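Local coordinates for lactococcal prophage ps3 protein 05 (Staphylococcus epidermidis ATCC 12228, PDB 3G8W), which is probably an acetyltransferase of the GNAT superfamily, expected to transfer an acetyl group from acetyl-CoA to an acceptor that is not known, at residues 8-11 against 12-16; 33-36 against 37-41; 97-100 against 101-104. All coordinates share one frame; numbering follows the deposited sequence.

Interaction 1 of 3, residues 8-11 against 12-16; sequences RLLN and QNDLD
Arg8 reaches forward from the end of strand 6-9 and grips the carboxylate of Asp14 end-on with two nitrogens. Arg8 NH1 lies 2.8 Å from Asp14 OD2 and Arg8 NH2 lies 2.7 Å from Asp14 OD1, giving a bidentate salt bridge in which each nitrogen serves one oxygen on its syn side. The planes of the two groups are 32° apart; the oxygens lie close to the guanidinium plane, whereas the nitrogens stand somewhat out of the carboxylate plane. With CG set between the backbone N and the carbonyl carbon (chi1 66°) and the chain extended as far as NE, the arginine runs alongside its own backbone; Arg8 NH1 also donates to Leu9 O at 3.1 Å. Leu10 sends its side chain to the sheet, against Ile57 and Phe61 of strand 55-62 and Leu66 of strand 65-74, but Leu10 CG lies 3.7 Å from Asp14 OD2 and so lines one flank of the carboxylate. At Asn11 the chain turns. Asn11 O accepts the amide N of Asp14 at 2.8 Å, closing a type I beta turn, and Asn11 N donates to Asp14 OD2 over 3.2 Å, using the anti lone pair. Asp14 itself occupies the N-cap position of helix 15-24, although its side chain makes no capping bond and turns back to the strand instead. Asp14 OD2 accepts from both Arg8 NH1 and Asn11 N, and these two donors together with the NH2 bond fix the rotation of the buried carboxylate. Such an environment would be expected to keep Asp14 ionised, its charge balanced by Arg8 where the first strand of the GNAT domain passes into its first helix.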
ATOM      1  N   ARG B   8      19.477 -13.174  10.073  1.00 53.79           N
ATOM      2  CA  ARG B   8      20.057 -11.896   9.722  1.00 52.07           C
ATOM      3  C   ARG B   8      19.237 -11.232   8.626  1.00 51.91           C
ATOM      4  O   ARG B   8      18.367 -11.853   8.017  1.00 51.23           O
ATOM      5  CB  ARG B   8      21.516 -12.061   9.283  1.00 50.80           C
ATOM      6  CG  ARG B   8      21.723 -12.834   7.983  1.00 49.45           C
ATOM      7  CD  ARG B   8      23.205 -12.834   7.568  1.00 48.18           C
ATOM      8  NE  ARG B   8      23.487 -13.718   6.429  1.00 46.78           N
ATOM      9  CZ  ARG B   8      23.174 -13.452   5.159  1.00 45.99           C
ATOM     10  NH1 ARG B   8      22.544 -12.318   4.832  1.00 44.90           N
ATOM     11  NH2 ARG B   8      23.479 -14.338   4.211  1.00 44.94           N
ATOM     12  N   LEU B   9      19.521  -9.958   8.387  1.00 52.24           N
ATOM     13  CA  LEU B   9      18.984  -9.270   7.232  1.00 51.88           C
ATOM     14  C   LEU B   9      19.585  -9.879   5.970  1.00 51.93           C
ATOM     15  O   LEU B   9      20.815  -9.915   5.802  1.00 51.97           O
ATOM     16  CB  LEU B   9      19.323  -7.783   7.293  1.00 51.53           C
ATOM     17  CG  LEU B   9      18.799  -6.951   6.132  1.00 51.32           C
ATOM     18  CD1 LEU B   9      17.285  -6.778   6.247  1.00 51.74           C
ATOM     19  CD2 LEU B   9      19.493  -5.610   6.093  1.00 51.18           C
ATOM     20  N   LEU B  10      18.715 -10.388   5.102  1.00 51.45           N
ATOM     21  CA  LEU B  10      19.128 -10.762   3.751  1.00 50.72           C
ATOM     22  C   LEU B  10      19.554  -9.531   2.964  1.00 50.25           C
ATOM     23  O   LEU B  10      19.182  -8.407   3.302  1.00 50.09           O
ATOM     24  CB  LEU B  10      18.003 -11.489   3.021  1.00 50.64           C
ATOM     25  CG  LEU B  10      18.150 -13.003   2.933  1.00 50.97           C
ATOM     26  CD1 LEU B  10      18.593 -13.605   4.278  1.00 51.17           C
ATOM     27  CD2 LEU B  10      16.878 -13.651   2.395  1.00 50.23           C
ATOM     28  N   ASN B  11      20.333  -9.761   1.912  1.00 49.74           N
ATOM     29  CA  ASN B  11      20.873  -8.699   1.087  1.00 48.82           C
ATOM     30  C   ASN B  11      21.127  -9.251  -0.324  1.00 48.91           C
ATOM     31  O   ASN B  11      20.972 -10.454  -0.554  1.00 48.99           O
ATOM     32  CB  ASN B  11      22.173  -8.203   1.722  1.00 48.22           C
ATOM     33  CG  ASN B  11      23.369  -8.987   1.257  1.00 47.47           C
ATOM     34  OD1 ASN B  11      23.814  -8.807   0.132  1.00 47.07           O
ATOM     35  ND2 ASN B  11      23.887  -9.869   2.103  1.00 47.14           N
ATOM     36  N   GLN B  12      21.550  -8.394  -1.255  1.00 48.69           N
ATOM     37  CA  GLN B  12      21.834  -8.823  -2.641  1.00 47.98           C
ATOM     38  C   GLN B  12      22.889  -9.935  -2.813  1.00 46.49           C
ATOM     39  O   GLN B  12      23.099 -10.423  -3.920  1.00 45.70           O
ATOM     40  CB  GLN B  12      22.115  -7.625  -3.564  1.00 49.04           C
ATOM     41  CG  GLN B  12      22.706  -6.387  -2.886  1.00 50.31           C
ATOM     42  CD  GLN B  12      22.629  -5.132  -3.759  1.00 50.96           C
ATOM     43  OE1 GLN B  12      22.482  -5.211  -4.983  1.00 51.30           O
ATOM     44  NE2 GLN B  12      22.734  -3.967  -3.126  1.00 51.26           N
ATOM     45  N   ASN B  13      23.519 -10.341  -1.713  1.00 45.62           N
ATOM     46  CA  ASN B  13      24.399 -11.517  -1.681  1.00 45.17           C
ATOM     47  C   ASN B  13      23.636 -12.821  -1.496  1.00 45.12           C
ATOM     48  O   ASN B  13      24.232 -13.887  -1.437  1.00 45.31           O
ATOM     49  CB  ASN B  13      25.399 -11.408  -0.532  1.00 44.54           C
ATOM     50  CG  ASN B  13      26.710 -10.821  -0.956  1.00 43.74           C
ATOM     51  OD1 ASN B  13      26.931  -9.615  -0.838  1.00 43.22           O
ATOM     52  ND2 ASN B  13      27.599 -11.667  -1.456  1.00 43.81           N
ATOM     53  N   ASP B  14      22.323 -12.738  -1.386  1.00 44.81           N
ATOM     54  CA  ASP B  14      21.536 -13.915  -1.090  1.00 44.96           C
ATOM     55  C   ASP B  14      20.526 -14.208  -2.191  1.00 44.81           C
ATOM     56  O   ASP B  14      19.710 -15.124  -2.070  1.00 44.31           O
ATOM     57  CB  ASP B  14      20.854 -13.754   0.278  1.00 44.83           C
ATOM     58  CG  ASP B  14      21.863 -13.605   1.422  1.00 45.01           C
ATOM     59  OD1 ASP B  14      22.758 -14.475   1.572  1.00 44.17           O
ATOM     60  OD2 ASP B  14      21.754 -12.609   2.173  1.00 45.19           O
ATOM     61  N   LEU B  15      20.599 -13.445  -3.276  1.00 44.90           N
ATOM     62  CA  LEU B  15      19.669 -13.628  -4.373  1.00 45.55           C
ATOM     63  C   LEU B  15      19.571 -15.103  -4.755  1.00 46.55           C
ATOM     64  O   LEU B  15      18.469 -15.629  -4.894  1.00 46.91           O
ATOM     65  CB  LEU B  15      20.059 -12.770  -5.571  1.00 44.79           C
ATOM     66  CG  LEU B  15      19.112 -12.794  -6.774  1.00 44.47           C
ATOM     67  CD1 LEU B  15      17.711 -12.387  -6.384  1.00 43.88           C
ATOM     68  CD2 LEU B  15      19.635 -11.897  -7.898  1.00 44.38           C
ATOM     69  N   ASP B  16      20.722 -15.762  -4.890  1.00 47.65           N
ATOM     70  CA  ASP B  16      20.778 -17.192  -5.207  1.00 48.89           C
ATOM     71  C   ASP B  16      19.892 -18.016  -4.265  1.00 49.54           C
ATOM     72  O   ASP B  16      18.885 -18.597  -4.693  1.00 49.60           O
ATOM     73  CB  ASP B  16      22.227 -17.704  -5.177  1.00 49.25           C
ATOM     74  CG  ASP B  16      23.114 -17.037  -6.233  1.00 50.13           C
ATOM     75  OD1 ASP B  16      22.680 -16.001  -6.791  1.00 50.44           O
ATOM     76  OD2 ASP B  16      24.247 -17.541  -6.501  1.00 49.92           O
TER

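Interaction 2 of 3, residues 33-36 against 37-41; sequences RYYL and ENVSI
Tyr35 and Val39 meet where helix 30-37 runs out: Glu37 N still donates to Arg33 O at 3.2 Å and Asn38 N to Tyr34 O at 2.9 Å, before Asn38 leaves helical geometry. Asn38 N also makes a weak bond to Tyr35 O. Past this end the chain becomes extended, which brings Val39 back over the tyrosine ring. Val39 CB sits above one face of the Tyr35 ring, displaced toward the rim, 4.1 Å from the ring centroid and 24° off the normal, a CH-pi contact. The two methyls divide the ring between them: Val39 CG1 approaches Tyr35 CE2 at 3.5 Å, while Val39 CG2 lies farther out, 3.5 Å from Tyr35 OH. The ring can run beneath the departing chain because CG of Tyr35 is anti to the backbone N (chi1 -170°), swinging the phenol outward from the helix and somewhat toward its C-terminal end, under Val39. On another side of the helix, Glu37 OE1 lies near the plane of the Tyr34 ring at its edge, 4.4 Å from CD1 of Tyr34, a loose approach. The hydroxyl of Tyr35 is hydrogen-bonded to O1 of a bound NHE molecule, which probably came from the crystallisation liquor but may mark a pocket. Val78 of the second subunit packs on both Tyr35 and Val39, so the pair forms part of the interface between the two chains. Within its own chain the contact bridges helices: Tyr35 touches Met22 and Leu36 touches Lys23 of helix 15-24, and the loop after Val39 leads through the N-cap residue Ser40 into helix 41-48.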
ATOM      1  N   ARG B  33       2.658 -20.626  -6.725  1.00 76.52           N
ATOM      2  CA  ARG B  33       3.125 -21.101  -8.028  1.00 75.77           C
ATOM      3  C   ARG B  33       3.161 -20.001  -9.091  1.00 75.22           C
ATOM      4  O   ARG B  33       4.088 -19.950  -9.898  1.00 74.90           O
ATOM      5  CB  ARG B  33       2.269 -22.282  -8.503  1.00 75.56           C
ATOM      6  CG  ARG B  33       2.828 -23.620  -8.073  1.00 75.59           C
ATOM      7  CD  ARG B  33       1.782 -24.711  -7.946  1.00 75.72           C
ATOM      8  NE  ARG B  33       1.390 -25.273  -9.237  1.00 75.69           N
ATOM      9  CZ  ARG B  33       0.226 -25.035  -9.838  1.00 75.74           C
ATOM     10  NH1 ARG B  33      -0.042 -25.595 -11.012  1.00 75.59           N
ATOM     11  NH2 ARG B  33      -0.674 -24.241  -9.264  1.00 75.72           N
ATOM     12  N   TYR B  34       2.152 -19.129  -9.078  1.00 74.80           N
ATOM     13  CA  TYR B  34       2.039 -18.014 -10.032  1.00 74.07           C
ATOM     14  C   TYR B  34       3.044 -16.882  -9.753  1.00 73.21           C
ATOM     15  O   TYR B  34       3.613 -16.299 -10.688  1.00 72.68           O
ATOM     16  CB  TYR B  34       0.596 -17.479 -10.060  1.00 74.17           C
ATOM     17  CG  TYR B  34       0.349 -16.307 -11.004  1.00 74.18           C
ATOM     18  CD1 TYR B  34       0.490 -16.451 -12.389  1.00 73.82           C
ATOM     19  CD2 TYR B  34      -0.042 -15.055 -10.507  1.00 73.87           C
ATOM     20  CE1 TYR B  34       0.261 -15.380 -13.251  1.00 73.68           C
ATOM     21  CE2 TYR B  34      -0.282 -13.981 -11.364  1.00 73.71           C
ATOM     22  CZ  TYR B  34      -0.127 -14.151 -12.733  1.00 73.67           C
ATOM     23  OH  TYR B  34      -0.361 -13.092 -13.585  1.00 73.64           O
ATOM     24  N   TYR B  35       3.253 -16.577  -8.473  1.00 72.27           N
ATOM     25  CA  TYR B  35       4.275 -15.621  -8.071  1.00 71.68           C
ATOM     26  C   TYR B  35       5.597 -15.961  -8.763  1.00 70.94           C
ATOM     27  O   TYR B  35       6.183 -15.117  -9.436  1.00 70.43           O
ATOM     28  CB  TYR B  35       4.449 -15.585  -6.539  1.00 72.08           C
ATOM     29  CG  TYR B  35       5.330 -14.447  -6.085  1.00 72.90           C
ATOM     30  CD1 TYR B  35       4.778 -13.252  -5.628  1.00 73.26           C
ATOM     31  CD2 TYR B  35       6.719 -14.546  -6.158  1.00 73.54           C
ATOM     32  CE1 TYR B  35       5.591 -12.185  -5.236  1.00 73.93           C
ATOM     33  CE2 TYR B  35       7.538 -13.491  -5.772  1.00 74.30           C
ATOM     34  CZ  TYR B  35       6.971 -12.313  -5.310  1.00 74.55           C
ATOM     35  OH  TYR B  35       7.795 -11.272  -4.937  1.00 75.29           O
ATOM     36  N   LEU B  36       6.031 -17.210  -8.593  1.00 70.51           N
ATOM     37  CA  LEU B  36       7.250 -17.743  -9.189  1.00 70.03           C
ATOM     38  C   LEU B  36       7.227 -17.479 -10.687  1.00 70.03           C
ATOM     39  O   LEU B  36       8.144 -16.870 -11.238  1.00 70.27           O
ATOM     40  CB  LEU B  36       7.338 -19.254  -8.902  1.00 69.92           C
ATOM     41  CG  LEU B  36       8.449 -20.186  -9.433  1.00 70.04           C
ATOM     42  CD1 LEU B  36       8.536 -21.443  -8.561  1.00 69.73           C
ATOM     43  CD2 LEU B  36       8.285 -20.582 -10.920  1.00 69.80           C
ATOM     44  N   GLU B  37       6.139 -17.921 -11.316  1.00 69.81           N
ATOM     45  CA  GLU B  37       5.946 -17.908 -12.761  1.00 69.14           C
ATOM     46  C   GLU B  37       6.059 -16.508 -13.356  1.00 69.00           C
ATOM     47  O   GLU B  37       6.566 -16.343 -14.465  1.00 68.76           O
ATOM     48  CB  GLU B  37       4.568 -18.493 -13.079  1.00 69.04           C
ATOM     49  CG  GLU B  37       4.564 -19.664 -14.044  1.00 69.05           C
ATOM     50  CD  GLU B  37       3.324 -20.542 -13.901  1.00 69.10           C
ATOM     51  OE1 GLU B  37       2.488 -20.281 -13.003  1.00 69.02           O
ATOM     52  OE2 GLU B  37       3.188 -21.504 -14.690  1.00 68.99           O
ATOM     53  N   ASN B  38       5.582 -15.502 -12.624  1.00 69.21           N
ATOM     54  CA  ASN B  38       5.628 -14.134 -13.125  1.00 69.31           C
ATOM     55  C   ASN B  38       5.934 -13.044 -12.089  1.00 69.24           C
ATOM     56  O   ASN B  38       5.051 -12.287 -11.697  1.00 69.33           O
ATOM     57  CB  ASN B  38       4.379 -13.811 -13.965  1.00 69.42           C
ATOM     58  CG  ASN B  38       4.629 -13.980 -15.470  1.00 69.76           C
ATOM     59  OD1 ASN B  38       4.798 -12.993 -16.191  1.00 69.99           O
ATOM     60  ND2 ASN B  38       4.675 -15.229 -15.942  1.00 69.38           N
ATOM     61  N   VAL B  39       7.196 -12.984 -11.664  1.00 69.31           N
ATOM     62  CA  VAL B  39       7.723 -11.881 -10.840  1.00 69.19           C
ATOM     63  C   VAL B  39       9.122 -11.515 -11.340  1.00 68.67           C
ATOM     64  O   VAL B  39       9.862 -12.386 -11.798  1.00 68.44           O
ATOM     65  CB  VAL B  39       7.767 -12.240  -9.328  1.00 69.45           C
ATOM     66  CG1 VAL B  39       8.859 -13.288  -9.037  1.00 69.60           C
ATOM     67  CG2 VAL B  39       7.957 -10.980  -8.470  1.00 69.41           C
ATOM     68  N   SER B  40       9.485 -10.238 -11.244  1.00 68.22           N
ATOM     69  CA  SER B  40      10.760  -9.763 -11.791  1.00 67.74           C
ATOM     70  C   SER B  40      11.960  -9.867 -10.830  1.00 67.39           C
ATOM     71  O   SER B  40      11.837  -9.687  -9.613  1.00 67.44           O
ATOM     72  CB  SER B  40      10.619  -8.342 -12.352  1.00 67.55           C
ATOM     73  OG  SER B  40      10.543  -7.383 -11.314  1.00 67.70           O
ATOM     74  N   ILE B  41      13.116 -10.161 -11.419  1.00 67.02           N
ATOM     75  CA  ILE B  41      14.402 -10.261 -10.725  1.00 66.69           C
ATOM     76  C   ILE B  41      14.945  -8.864 -10.401  1.00 66.40           C
ATOM     77  O   ILE B  41      15.804  -8.695  -9.527  1.00 66.32           O
ATOM     78  CB  ILE B  41      15.408 -11.081 -11.593  1.00 66.60           C
ATOM     79  CG1 ILE B  41      15.140 -12.584 -11.419  1.00 66.39           C
ATOM     80  CG2 ILE B  41      16.864 -10.739 -11.257  1.00 66.45           C
ATOM     81  CD1 ILE B  41      15.467 -13.434 -12.632  1.00 66.43           C
TER

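Interaction 3 of 3, residues 97-100 against 101-104; sequences IVNR and ELIN
Asn99 meets both Leu102 and Ile103 one turn further along helix 96-112, and backbone bonds account for most of the contact. Four successive i to i+4 hydrogen bonds cross it. Ile103 N to Asn99 O is the shortest of them at 2.8 Å; Leu102 N to Val98 O follows at 3.0 Å. The bonds of Glu101 N to Ile97 O, 3.3 Å, and Asn104 N to Arg100 O, 3.2 Å, are longer. All belong to a regular alpha-helix.

Side-chain packing between the segments is sparse. Leu102 CD1 passes obliquely beside the Asn99 amide, 3.9 Å from Asn99 OD1. Nearer the nitrogen of the amide, Ile103 CG1 lies 4.2 Å from Asn99 ND2. This helix is the crossover of a beta-alpha-beta unit, joining strand 83-91 to the parallel strand 117-123 as in the central part of the GNAT fold. The inward-facing side chains meet the sheet: Val98 packs on Ala60 and Val67, and Leu102 on Phe58 and Cys70, while Ile103, which touches Cys70 as well, also reaches Phe132 and Ile136 of helix 127-136. Glu101, on a more exposed side of the helix, touches Asn6 and Ile7 of strand 6-9.

The polar ends find their partners in other parts of the fold. Asn99, with CG anti to its backbone nitrogen (chi1 -158°), carries its amide toward the strand that precedes the helix, where ND2 donates to Asn89 OD1; the buried amide is thereby tied to strand 83-91. Arg100 bends at chi3 (-49°), and NH1 bonds to Ser135 OG, linking the helix to helix 127-136.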
ATOM      1  N   ILE B  97       8.446 -24.164  13.916  1.00 49.45           N
ATOM      2  CA  ILE B  97       9.258 -23.766  15.062  1.00 48.26           C
ATOM      3  C   ILE B  97      10.179 -22.651  14.597  1.00 49.31           C
ATOM      4  O   ILE B  97      10.380 -21.650  15.298  1.00 50.01           O
ATOM      5  CB  ILE B  97      10.077 -24.933  15.631  1.00 46.72           C
ATOM      6  CG1 ILE B  97       9.239 -25.757  16.602  1.00 46.11           C
ATOM      7  CG2 ILE B  97      11.277 -24.441  16.389  1.00 46.21           C
ATOM      8  CD1 ILE B  97       8.497 -26.883  15.966  1.00 45.81           C
ATOM      9  N   VAL B  98      10.697 -22.832  13.383  1.00 49.14           N
ATOM     10  CA  VAL B  98      11.648 -21.925  12.766  1.00 48.55           C
ATOM     11  C   VAL B  98      10.987 -20.624  12.318  1.00 47.83           C
ATOM     12  O   VAL B  98      11.522 -19.552  12.566  1.00 48.44           O
ATOM     13  CB  VAL B  98      12.348 -22.611  11.566  1.00 48.88           C
ATOM     14  CG1 VAL B  98      13.253 -21.652  10.836  1.00 48.58           C
ATOM     15  CG2 VAL B  98      13.138 -23.820  12.046  1.00 49.29           C
ATOM     16  N   ASN B  99       9.839 -20.716  11.649  1.00 46.64           N
ATOM     17  CA  ASN B  99       9.138 -19.522  11.179  1.00 45.86           C
ATOM     18  C   ASN B  99       8.731 -18.637  12.363  1.00 44.76           C
ATOM     19  O   ASN B  99       8.930 -17.430  12.341  1.00 43.60           O
ATOM     20  CB  ASN B  99       7.913 -19.901  10.336  1.00 47.33           C
ATOM     21  CG  ASN B  99       7.468 -18.777   9.398  1.00 49.60           C
ATOM     22  OD1 ASN B  99       8.253 -18.233   8.623  1.00 50.64           O
ATOM     23  ND2 ASN B  99       6.194 -18.442   9.451  1.00 50.74           N
ATOM     24  N   ARG B 100       8.173 -19.255  13.407  1.00 44.04           N
ATOM     25  CA  ARG B 100       7.796 -18.549  14.629  1.00 41.78           C
ATOM     26  C   ARG B 100       8.989 -17.777  15.155  1.00 42.77           C
ATOM     27  O   ARG B 100       8.851 -16.644  15.583  1.00 44.15           O
ATOM     28  CB  ARG B 100       7.256 -19.508  15.673  1.00 38.25           C
ATOM     29  CG  ARG B 100       6.889 -18.864  16.957  1.00 36.36           C
ATOM     30  CD  ARG B 100       6.227 -19.842  17.922  1.00 36.72           C
ATOM     31  NE  ARG B 100       5.140 -20.625  17.319  1.00 37.68           N
ATOM     32  CZ  ARG B 100       3.877 -20.214  17.177  1.00 37.66           C
ATOM     33  NH1 ARG B 100       3.499 -19.019  17.590  1.00 38.33           N
ATOM     34  NH2 ARG B 100       2.981 -21.003  16.613  1.00 37.38           N
ATOM     35  N   GLU B 101      10.171 -18.366  15.094  1.00 43.56           N
ATOM     36  CA  GLU B 101      11.355 -17.664  15.556  1.00 44.61           C
ATOM     37  C   GLU B 101      11.683 -16.487  14.629  1.00 44.46           C
ATOM     38  O   GLU B 101      12.082 -15.408  15.081  1.00 44.66           O
ATOM     39  CB  GLU B 101      12.518 -18.634  15.661  1.00 46.22           C
ATOM     40  CG  GLU B 101      13.542 -18.271  16.693  1.00 48.88           C
ATOM     41  CD  GLU B 101      14.665 -19.300  16.744  1.00 51.67           C
ATOM     42  OE1 GLU B 101      15.849 -18.910  16.530  1.00 52.79           O
ATOM     43  OE2 GLU B 101      14.360 -20.507  16.984  1.00 52.48           O
ATOM     44  N   LEU B 102      11.505 -16.699  13.329  1.00 43.67           N
ATOM     45  CA  LEU B 102      11.687 -15.648  12.337  1.00 43.62           C
ATOM     46  C   LEU B 102      10.718 -14.450  12.539  1.00 43.69           C
ATOM     47  O   LEU B 102      11.173 -13.300  12.568  1.00 43.17           O
ATOM     48  CB  LEU B 102      11.499 -16.250  10.945  1.00 43.65           C
ATOM     49  CG  LEU B 102      12.166 -15.753   9.668  1.00 43.91           C
ATOM     50  CD1 LEU B 102      11.089 -15.526   8.661  1.00 43.82           C
ATOM     51  CD2 LEU B 102      12.971 -14.501   9.840  1.00 44.57           C
ATOM     52  N   ILE B 103       9.403 -14.721  12.683  1.00 43.30           N
ATOM     53  CA  ILE B 103       8.395 -13.652  12.832  1.00 42.77           C
ATOM     54  C   ILE B 103       8.745 -12.816  14.051  1.00 43.52           C
ATOM     55  O   ILE B 103       8.757 -11.591  13.975  1.00 44.44           O
ATOM     56  CB  ILE B 103       6.904 -14.159  12.841  1.00 41.93           C
ATOM     57  CG1 ILE B 103       6.506 -14.722  11.473  1.00 41.50           C
ATOM     58  CG2 ILE B 103       5.915 -13.051  13.200  1.00 40.37           C
ATOM     59  CD1 ILE B 103       7.162 -14.035  10.289  1.00 40.60           C
ATOM     60  N   ASN B 104       9.098 -13.479  15.144  1.00 43.74           N
ATOM     61  CA  ASN B 104       9.563 -12.791  16.335  1.00 44.50           C
ATOM     62  C   ASN B 104      10.748 -11.866  16.120  1.00 44.38           C
ATOM     63  O   ASN B 104      10.742 -10.756  16.635  1.00 45.47           O
ATOM     64  CB  ASN B 104       9.851 -13.770  17.449  1.00 45.50           C
ATOM     65  CG  ASN B 104       8.639 -14.009  18.351  1.00 47.80           C
ATOM     66  OD1 ASN B 104       8.806 -14.435  19.492  1.00 50.57           O
ATOM     67  ND2 ASN B 104       7.428 -13.732  17.863  1.00 47.33           N
TER

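In the fold
The three contacts follow one another along the chain within a single GNAT domain, and none touches another. Interaction 1 leads into helix 15-24, against which the tyrosine of interaction 2 packs; their centres are about 18 Å apart, with nearest atoms about 5 Å from each other. Interaction 3 lies about 18 Å from interaction 1 between centres, yet strand 6-9 relates them, since Ile7 of that strand touches Glu101 and Leu102. Interactions 2 and 3 are about 25 Å apart between centres, on opposite sides of the chain's centre. Of the three, interaction 2 carries the bound NHE, about 3 Å from the Tyr35 side chain, and meets the second subunit.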